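Local coordinates for putative oxidoreductase (PDB 3E82), which probably acts as a nucleotide-dependent oxidoreductase of the Gfo/Idh/MocA family, although its substrate is not known, at residues S29-N34 / D298-Y303; Q199-T204 / N212-V217; I251-D256 / D276-V281. All coordinates share one frame; numbering follows the deposited sequence.

Contact 1: residues S29-N34 / D298-Y303; sequences SVPGLN and DQRQYY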
loop_
_atom_site.group_PDB
_atom_site.type_symbol
_atom_site.label_atom_id
_atom_site.label_comp_id
_atom_site.label_asym_id
_atom_site.label_seq_id
_atom_site.Cartn_x
_atom_site.Cartn_y
_atom_site.Cartn_z
ATOM N N SER B 29 -9.606 31.922 -19.292
ATOM C CA SER B 29 -8.784 32.596 -18.288
ATOM C C SER B 29 -7.329 32.753 -18.729
ATOM O O SER B 29 -6.520 33.349 -18.018
ATOM C CB SER B 29 -8.814 31.815 -16.973
ATOM O OG SER B 29 -8.025 30.640 -17.082
ATOM N N VAL B 30 -7.000 32.223 -19.900
ATOM C CA VAL B 30 -5.638 32.291 -20.412
ATOM C C VAL B 30 -5.522 33.226 -21.611
ATOM O O VAL B 30 -6.018 32.923 -22.700
ATOM C CB VAL B 30 -5.133 30.886 -20.829
ATOM C CG1 VAL B 30 -3.744 30.984 -21.432
ATOM C CG2 VAL B 30 -5.128 29.959 -19.627
ATOM N N PRO B 31 -4.861 34.381 -21.424
ATOM C CA PRO B 31 -4.683 35.358 -22.503
ATOM C C PRO B 31 -3.960 34.743 -23.703
ATOM O O PRO B 31 -3.108 33.863 -23.549
ATOM C CB PRO B 31 -3.856 36.458 -21.838
ATOM C CG PRO B 31 -4.296 36.393 -20.421
ATOM C CD PRO B 31 -4.322 34.903 -20.157
ATOM N N GLY B 32 -4.298 35.213 -24.896
ATOM C CA GLY B 32 -3.658 34.691 -26.090
ATOM C C GLY B 32 -4.494 33.591 -26.708
ATOM O O GLY B 32 -4.350 33.287 -27.892
ATOM N N LEU B 33 -5.370 32.999 -25.900
ATOM C CA LEU B 33 -6.248 31.941 -26.374
ATOM C C LEU B 33 -7.645 32.516 -26.553
ATOM O O LEU B 33 -8.119 33.285 -25.722
ATOM C CB LEU B 33 -6.306 30.791 -25.366
ATOM C CG LEU B 33 -5.006 30.049 -25.063
ATOM C CD1 LEU B 33 -5.333 28.853 -24.180
ATOM C CD2 LEU B 33 -4.341 29.588 -26.370
ATOM N N ASN B 34 -8.311 32.144 -27.634
ATOM C CA ASN B 34 -9.652 32.655 -27.873
ATOM C C ASN B 34 -10.630 31.520 -28.191
ATOM O O ASN B 34 -10.521 30.862 -29.218
ATOM C CB ASN B 34 -9.600 33.687 -29.018
ATOM C CG ASN B 34 -10.975 34.107 -29.504
ATOM O OD1 ASN B 34 -11.906 34.294 -28.719
ATOM N ND2 ASN B 34 -11.102 34.272 -30.814
ATOM N N ASP B 298 -2.330 25.232 -10.052
ATOM C CA ASP B 298 -2.999 25.929 -11.149
ATOM C C ASP B 298 -2.926 25.193 -12.481
ATOM O O ASP B 298 -1.960 25.328 -13.228
ATOM C CB ASP B 298 -2.440 27.339 -11.316
ATOM C CG ASP B 298 -3.156 28.122 -12.405
ATOM O OD1 ASP B 298 -4.293 27.734 -12.768
ATOM O OD2 ASP B 298 -2.585 29.126 -12.889
ATOM N N GLN B 299 -3.966 24.429 -12.787
ATOM C CA GLN B 299 -3.989 23.684 -14.036
ATOM C C GLN B 299 -4.078 24.577 -15.285
ATOM O O GLN B 299 -3.964 24.089 -16.407
ATOM C CB GLN B 299 -5.128 22.650 -14.021
ATOM C CG GLN B 299 -6.526 23.211 -13.930
ATOM C CD GLN B 299 -7.552 22.110 -13.706
ATOM O OE1 GLN B 299 -7.853 21.328 -14.610
ATOM N NE2 GLN B 299 -8.078 22.032 -12.486
ATOM N N ARG B 300 -4.269 25.881 -15.098
ATOM C CA ARG B 300 -4.314 26.792 -16.238
ATOM C C ARG B 300 -2.946 26.705 -16.915
ATOM O O ARG B 300 -2.788 27.085 -18.077
ATOM C CB ARG B 300 -4.577 28.241 -15.786
ATOM C CG ARG B 300 -5.951 28.487 -15.186
ATOM C CD ARG B 300 -6.074 29.878 -14.545
ATOM N NE ARG B 300 -5.693 30.949 -15.467
ATOM C CZ ARG B 300 -4.523 31.581 -15.449
ATOM N NH1 ARG B 300 -3.602 31.255 -14.546
ATOM N NH2 ARG B 300 -4.270 32.537 -16.341
ATOM N N GLN B 301 -1.951 26.209 -16.175
ATOM C CA GLN B 301 -0.604 26.069 -16.707
ATOM C C GLN B 301 -0.612 25.187 -17.951
ATOM O O GLN B 301 0.153 25.420 -18.886
ATOM C CB GLN B 301 0.348 25.472 -15.662
ATOM C CG GLN B 301 0.840 26.455 -14.599
ATOM C CD GLN B 301 1.712 27.564 -15.179
ATOM O OE1 GLN B 301 2.656 27.304 -15.922
ATOM N NE2 GLN B 301 1.401 28.808 -14.829
ATOM N N TYR B 302 -1.473 24.172 -17.967
ATOM C CA TYR B 302 -1.544 23.299 -19.136
ATOM C C TYR B 302 -1.798 24.133 -20.399
ATOM O O TYR B 302 -1.112 23.978 -21.400
ATOM C CB TYR B 302 -2.672 22.273 -18.993
ATOM C CG TYR B 302 -2.807 21.386 -20.212
ATOM C CD1 TYR B 302 -2.000 20.257 -20.368
ATOM C CD2 TYR B 302 -3.711 21.699 -21.241
ATOM C CE1 TYR B 302 -2.079 19.460 -21.511
ATOM C CE2 TYR B 302 -3.796 20.903 -22.395
ATOM C CZ TYR B 302 -2.974 19.790 -22.520
ATOM O OH TYR B 302 -3.019 19.013 -23.651
ATOM N N TYR B 303 -2.794 25.010 -20.345
ATOM C CA TYR B 303 -3.134 25.840 -21.494
ATOM C C TYR B 303 -2.140 26.972 -21.745
ATOM O O TYR B 303 -1.906 27.352 -22.891
ATOM C CB TYR B 303 -4.559 26.390 -21.348
ATOM C CG TYR B 303 -5.615 25.397 -21.799
ATOM C CD1 TYR B 303 -5.677 24.981 -23.128
ATOM C CD2 TYR B 303 -6.520 24.843 -20.896
ATOM C CE1 TYR B 303 -6.615 24.033 -23.550
ATOM C CE2 TYR B 303 -7.466 23.891 -21.304
ATOM C CZ TYR B 303 -7.506 23.490 -22.635
ATOM O OH TYR B 303 -8.419 22.541 -23.058
#
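Ser29 and Arg300 meet where the helix-to-strand connection of the Rossmann domain, between helix 17-28 and strand 33-39, passes the first turn of helix 300-310. The guanidinium takes Ser29 side-on with two nitrogens: NE donates to Ser29 OG at 2.9 Å, while NH2 donates to the backbone O of Ser29 with an N-H...O angle of 168°. Both partners lie close to the guanidinium plane, yet NH2 itself stands above the carbonyl plane of Ser29. A small hydroxyl suits this place, because Ser29 OG also hydrogen-bonds Leu26 O at the end of the preceding helix. Val30 follows with an apolar branch; its CG2 lies 4.0 Å from Tyr303 CB, the two side chains crossing at about a right angle. From Val30 to Leu33 the chain makes a type II turn, and Gly32 takes a positive phi (95°) that would press a CB against the preceding carbonyl oxygen. Leu33 opens the strand and sends CD1 to within 3.8 Å of Tyr303 CB. The far end of the Tyr303 side chain leads away, its OH hydrogen-bonding His23 ND1, though CD1 still touches Leu33 CD1. Asp298 holds Arg300 at two points: OD1 makes a capping bond with Arg300 N, and OD2 offers its syn lone pair to Arg300 NH1 in a salt bridge of 2.9 Å.

Contact 2: residues Q199-T204 / N212-V217; sequences QGNIAT and NDWAHV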
loop_
_atom_site.group_PDB
_atom_site.type_symbol
_atom_site.label_atom_id
_atom_site.label_comp_id
_atom_site.label_asym_id
_atom_site.label_seq_id
_atom_site.Cartn_x
_atom_site.Cartn_y
_atom_site.Cartn_z
ATOM N N GLN B 199 2.892 -4.238 -11.285
ATOM C CA GLN B 199 2.143 -5.306 -10.654
ATOM C C GLN B 199 0.790 -4.720 -10.267
ATOM O O GLN B 199 0.710 -3.613 -9.737
ATOM C CB GLN B 199 2.911 -5.821 -9.429
ATOM C CG GLN B 199 2.377 -7.101 -8.822
ATOM C CD GLN B 199 1.221 -6.851 -7.879
ATOM O OE1 GLN B 199 1.273 -5.922 -7.070
ATOM N NE2 GLN B 199 0.175 -7.684 -7.962
ATOM N N GLY B 200 -0.280 -5.452 -10.546
ATOM C CA GLY B 200 -1.591 -4.931 -10.223
ATOM C C GLY B 200 -2.561 -5.881 -9.550
ATOM O O GLY B 200 -2.533 -7.088 -9.771
ATOM N N ASN B 201 -3.436 -5.307 -8.735
ATOM C CA ASN B 201 -4.461 -6.059 -8.023
ATOM C C ASN B 201 -5.689 -5.155 -8.087
ATOM O O ASN B 201 -5.736 -4.111 -7.423
ATOM C CB ASN B 201 -4.035 -6.286 -6.573
ATOM C CG ASN B 201 -4.851 -7.364 -5.888
ATOM O OD1 ASN B 201 -6.059 -7.505 -6.126
ATOM N ND2 ASN B 201 -4.201 -8.128 -5.023
ATOM N N ILE B 202 -6.662 -5.545 -8.911
ATOM C CA ILE B 202 -7.884 -4.758 -9.111
ATOM C C ILE B 202 -9.122 -5.574 -8.718
ATOM O O ILE B 202 -9.248 -6.744 -9.079
ATOM C CB ILE B 202 -7.991 -4.303 -10.604
ATOM C CG1 ILE B 202 -6.736 -3.517 -10.991
ATOM C CG2 ILE B 202 -9.213 -3.413 -10.811
ATOM C CD1 ILE B 202 -6.686 -3.117 -12.454
ATOM N N ALA B 203 -10.043 -4.957 -7.988
ATOM C CA ALA B 203 -11.220 -5.692 -7.548
ATOM C C ALA B 203 -12.485 -4.859 -7.361
ATOM O O ALA B 203 -12.444 -3.625 -7.314
ATOM C CB ALA B 203 -10.894 -6.430 -6.232
ATOM N N THR B 204 -13.603 -5.574 -7.242
ATOM C CA THR B 204 -14.923 -4.993 -7.015
ATOM C C THR B 204 -15.305 -5.477 -5.617
ATOM O O THR B 204 -15.658 -6.641 -5.435
ATOM C CB THR B 204 -15.950 -5.523 -8.044
ATOM O OG1 THR B 204 -15.502 -5.204 -9.369
ATOM C CG2 THR B 204 -17.323 -4.897 -7.808
ATOM N N ASN B 212 -14.851 -2.385 -10.968
ATOM C CA ASN B 212 -13.803 -2.329 -9.951
ATOM C C ASN B 212 -13.873 -1.022 -9.175
ATOM O O ASN B 212 -14.060 0.049 -9.756
ATOM C CB ASN B 212 -12.405 -2.533 -10.581
ATOM C CG ASN B 212 -11.885 -1.312 -11.355
ATOM O OD1 ASN B 212 -11.459 -0.320 -10.763
ATOM N ND2 ASN B 212 -11.899 -1.399 -12.687
ATOM N N ASP B 213 -13.760 -1.119 -7.852
ATOM C CA ASP B 213 -13.800 0.052 -6.978
ATOM C C ASP B 213 -12.623 0.029 -6.002
ATOM O O ASP B 213 -12.602 0.764 -5.018
ATOM C CB ASP B 213 -15.116 0.096 -6.187
ATOM C CG ASP B 213 -15.427 -1.219 -5.493
ATOM O OD1 ASP B 213 -14.485 -1.982 -5.185
ATOM O OD2 ASP B 213 -16.618 -1.488 -5.244
ATOM N N TRP B 214 -11.655 -0.834 -6.280
ATOM C CA TRP B 214 -10.465 -0.957 -5.453
ATOM C C TRP B 214 -9.336 -1.323 -6.400
ATOM O O TRP B 214 -9.400 -2.340 -7.093
ATOM C CB TRP B 214 -10.649 -2.063 -4.414
ATOM C CG TRP B 214 -9.546 -2.167 -3.386
ATOM C CD1 TRP B 214 -9.518 -1.581 -2.145
ATOM C CD2 TRP B 214 -8.369 -2.979 -3.471
ATOM N NE1 TRP B 214 -8.405 -1.989 -1.454
ATOM C CE2 TRP B 214 -7.681 -2.848 -2.242
ATOM C CE3 TRP B 214 -7.830 -3.808 -4.464
ATOM C CZ2 TRP B 214 -6.484 -3.518 -1.980
ATOM C CZ3 TRP B 214 -6.636 -4.474 -4.204
ATOM C CH2 TRP B 214 -5.978 -4.324 -2.969
ATOM N N ALA B 215 -8.312 -0.485 -6.443
ATOM C CA ALA B 215 -7.182 -0.747 -7.316
ATOM C C ALA B 215 -5.911 -0.461 -6.551
ATOM O O ALA B 215 -5.706 0.637 -6.032
ATOM C CB ALA B 215 -7.261 0.120 -8.560
ATOM N N HIS B 216 -5.063 -1.472 -6.482
ATOM C CA HIS B 216 -3.807 -1.360 -5.784
ATOM C C HIS B 216 -2.730 -1.770 -6.771
ATOM O O HIS B 216 -2.578 -2.952 -7.083
ATOM C CB HIS B 216 -3.826 -2.285 -4.577
ATOM C CG HIS B 216 -2.738 -2.002 -3.601
ATOM N ND1 HIS B 216 -1.634 -2.811 -3.470
ATOM C CD2 HIS B 216 -2.541 -0.955 -2.769
ATOM C CE1 HIS B 216 -0.801 -2.272 -2.600
ATOM N NE2 HIS B 216 -1.327 -1.145 -2.159
ATOM N N VAL B 217 -1.980 -0.782 -7.250
ATOM C CA VAL B 217 -0.944 -1.007 -8.250
ATOM C C VAL B 217 0.441 -0.581 -7.797
ATOM O O VAL B 217 0.619 0.504 -7.248
ATOM C CB VAL B 217 -1.290 -0.243 -9.541
ATOM C CG1 VAL B 217 -0.183 -0.406 -10.573
ATOM C CG2 VAL B 217 -2.632 -0.738 -10.075
HETATM O O HOH W 1 -0.887 -4.939 -6.147
#
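A beta hairpin at one end of the mixed sheet of the C-terminal domain joins strands 197-203 and 214-220, and Asn201 and His216 form one of its hydrogen-bonded pairs. The short strand axes run antiparallel, 4.8 Å apart. His216 N donates to Asn201 O at 2.9 Å, and Asn201 N returns a bond to His216 O. At the next hydrogen-bonded pair, Ala203 N donates to Trp214 O at 2.8 Å. There a classic beta bulge interrupts the regular register: Asp213 and Trp214 both face Ala203, whose O accepts from Asp213 N at 2.9 Å and only weakly from Trp214 N. Asp213 suits the bulge, since OD1 accepts from Leu205 N and OD2 forms a salt bridge with Arg206. On the face carrying Asn201, Ala203, Trp214 and His216, Trp214 CG is anti to the backbone N (chi1 -173°), and the indole turns its edge to Asn201, whose CG lies in the ring plane. Trp214 CZ3 lies 3.6 Å from Asn201 OD1, the amide standing 84° from the ring plane; the single methyl of Ala203 packs beside the ring, CB 4.4 Å from Trp214 CE3. A water donates to both Gln199 OE1 and His216 O. On the other face Ile202 CG2 presses against Asn212 CB at 3.3 Å. Helices 176-192 and 320-339 cover this second face through Trp177, Val334 and Ala337. The face of Asn201 and His216 meets the second subunit, where Asn201 OD1 accepts from Lys225 NZ of that subunit, while strand 225-231 continues the sheet on the other side of strand 214-220.

Contact 3: residues I251-D256 / D276-V281; sequences IKARAD and DDDPLV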
loop_
_atom_site.group_PDB
_atom_site.type_symbol
_atom_site.label_atom_id
_atom_site.label_comp_id
_atom_site.label_asym_id
_atom_site.label_seq_id
_atom_site.Cartn_x
_atom_site.Cartn_y
_atom_site.Cartn_z
ATOM N N ILE B 251 4.114 13.690 4.307
ATOM C CA ILE B 251 2.746 13.290 4.066
ATOM C C ILE B 251 1.935 14.514 3.681
ATOM O O ILE B 251 2.095 15.584 4.273
ATOM C CB ILE B 251 2.087 12.662 5.332
ATOM C CG1 ILE B 251 2.699 11.289 5.639
ATOM C CG2 ILE B 251 0.597 12.499 5.115
ATOM C CD1 ILE B 251 4.140 11.341 6.116
ATOM N N LYS B 252 1.097 14.361 2.663
ATOM C CA LYS B 252 0.193 15.423 2.241
ATOM C C LYS B 252 -1.154 14.760 2.466
ATOM O O LYS B 252 -1.550 13.854 1.733
ATOM C CB LYS B 252 0.369 15.781 0.761
ATOM C CG LYS B 252 -0.607 16.876 0.277
ATOM C CD LYS B 252 -0.424 18.187 1.055
ATOM C CE LYS B 252 -1.241 19.345 0.468
ATOM N NZ LYS B 252 -2.727 19.080 0.498
ATOM N N ALA B 253 -1.843 15.193 3.505
ATOM C CA ALA B 253 -3.123 14.617 3.867
ATOM C C ALA B 253 -4.244 14.798 2.853
ATOM O O ALA B 253 -4.810 13.820 2.356
ATOM C CB ALA B 253 -3.560 15.178 5.218
ATOM N N ARG B 254 -4.546 16.057 2.548
ATOM C CA ARG B 254 -5.644 16.421 1.659
ATOM C C ARG B 254 -5.277 16.615 0.183
ATOM O O ARG B 254 -4.140 16.926 -0.155
ATOM C CB ARG B 254 -6.304 17.695 2.214
ATOM C CG ARG B 254 -7.638 18.072 1.581
ATOM C CD ARG B 254 -8.187 19.372 2.178
ATOM N NE ARG B 254 -7.210 20.451 2.070
ATOM C CZ ARG B 254 -7.348 21.664 2.597
ATOM N NH1 ARG B 254 -8.438 21.980 3.286
ATOM N NH2 ARG B 254 -6.385 22.563 2.443
ATOM N N ALA B 255 -6.260 16.436 -0.695
ATOM C CA ALA B 255 -6.042 16.587 -2.129
ATOM C C ALA B 255 -6.241 18.023 -2.600
ATOM O O ALA B 255 -6.865 18.835 -1.917
ATOM C CB ALA B 255 -6.982 15.667 -2.897
ATOM N N ASP B 256 -5.690 18.323 -3.771
ATOM C CA ASP B 256 -5.816 19.634 -4.396
ATOM C C ASP B 256 -7.319 19.949 -4.493
ATOM O O ASP B 256 -8.129 19.040 -4.662
ATOM C CB ASP B 256 -5.177 19.576 -5.793
ATOM C CG ASP B 256 -5.479 20.797 -6.628
ATOM O OD1 ASP B 256 -4.647 21.732 -6.669
ATOM O OD2 ASP B 256 -6.562 20.817 -7.241
ATOM N N ASP B 276 -4.060 26.073 -1.204
ATOM C CA ASP B 276 -4.093 24.856 -0.408
ATOM C C ASP B 276 -3.496 25.128 0.972
ATOM O O ASP B 276 -2.275 25.168 1.133
ATOM C CB ASP B 276 -3.293 23.762 -1.113
ATOM C CG ASP B 276 -3.565 22.386 -0.546
ATOM O OD1 ASP B 276 -4.076 22.296 0.592
ATOM O OD2 ASP B 276 -3.256 21.395 -1.242
ATOM N N ASP B 277 -4.360 25.304 1.966
ATOM C CA ASP B 277 -3.895 25.579 3.318
ATOM C C ASP B 277 -3.664 24.311 4.153
ATOM O O ASP B 277 -3.608 24.363 5.382
ATOM C CB ASP B 277 -4.871 26.528 4.022
ATOM C CG ASP B 277 -6.235 25.916 4.231
ATOM O OD1 ASP B 277 -6.514 24.861 3.623
ATOM O OD2 ASP B 277 -7.034 26.496 5.000
ATOM N N ASP B 278 -3.545 23.171 3.474
ATOM C CA ASP B 278 -3.261 21.902 4.137
ATOM C C ASP B 278 -1.773 21.756 3.875
ATOM O O ASP B 278 -1.349 21.502 2.750
ATOM C CB ASP B 278 -4.029 20.745 3.492
ATOM C CG ASP B 278 -3.668 19.394 4.101
ATOM O OD1 ASP B 278 -3.888 19.213 5.318
ATOM O OD2 ASP B 278 -3.165 18.513 3.369
ATOM N N PRO B 279 -0.955 21.916 4.918
ATOM C CA PRO B 279 0.488 21.811 4.743
ATOM C C PRO B 279 1.069 20.428 4.553
ATOM O O PRO B 279 0.431 19.412 4.824
ATOM C CB PRO B 279 1.018 22.469 6.004
ATOM C CG PRO B 279 0.056 21.965 7.022
ATOM C CD PRO B 279 -1.292 22.132 6.336
ATOM N N LEU B 280 2.298 20.419 4.066
ATOM C CA LEU B 280 3.039 19.196 3.883
ATOM C C LEU B 280 3.577 18.935 5.288
ATOM O O LEU B 280 4.059 19.865 5.947
ATOM C CB LEU B 280 4.192 19.440 2.911
ATOM C CG LEU B 280 3.809 19.785 1.465
ATOM C CD1 LEU B 280 4.800 20.796 0.894
ATOM C CD2 LEU B 280 3.776 18.512 0.619
ATOM N N VAL B 281 3.453 17.702 5.767
ATOM C CA VAL B 281 3.967 17.356 7.090
ATOM C C VAL B 281 5.233 16.521 6.872
ATOM O O VAL B 281 5.180 15.415 6.322
ATOM C CB VAL B 281 2.918 16.559 7.913
ATOM C CG1 VAL B 281 3.483 16.200 9.272
ATOM C CG2 VAL B 281 1.649 17.390 8.083
HETATM O O HOH W 2 -5.868 20.164 -0.020
#
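The guanidinium of Arg254 is met at its edge by two carboxylates, both through NH2. Asp277 OD1 accepts at 2.6 Å with its carboxylate nearly coplanar with the guanidinium, whereas the carboxylate of Asp276, whose OD1 accepts at 3.0 Å, is turned by 42°. Arg254 and Asp278 run alongside one another with opposite senses, their planes 62° apart, bringing Asp278 CB within 3.2 Å of Arg254 NH2. Asp276 OD1 accepts twice: Arg254 NH2 comes nearly along its C-O bond and Asp278 N from the anti side, the two displaced to opposite sides of the carboxylate plane, and the second bond makes an Asx turn. Asp276 OD2 takes Lys252 NZ on the syn side at 2.9 Å, the two side chains meeting tip to tip, and has a further partner in Ser131 OG. Asp278 OD2 also accepts twice, from Lys252 NZ through its anti lone pair and from Arg254 N above the carboxylate plane. Lysine suits this place because its long chain bends at chi2, which places CD, and again at chi4 (62°), which turns NZ toward both aspartates and Arg254 O. A water joins Arg254 NE, Ala255 O and Asp276 OD1. At the other end of the contact, strands 248-252 and 280-284 pair, Ile251 and Val281 exchanging two backbone bonds. Chemically, two cations set among three aspartates would offset much of the repulsion between the carboxylates and probably help keep them ionised, so that salt bridges probably help hold the two segments together beyond the Ile251-Val281 pair.

How the contacts relate
From the N terminus, the chain enters contact 1 just after helix 17-28, and this contact closes only when residues 298-303 return, so it spans the 263 residues between its segments, most of the chain, and ties the Rossmann domain to a helix of the C-terminal domain. Contacts 2 and 3 are both nested inside that loop and follow one another in series: 199-204 / 212-217 closes a short hairpin before 251-256 / 276-281 opens a longer excursion containing helix 258-263. Both belong to the same mixed sheet, their centres 25 Å apart. Contact 3 comes within about 5 Å of contact 1 at the nearest atoms, without touching, whereas contacts 1 and 2 lie on opposite sides of the chain's centre.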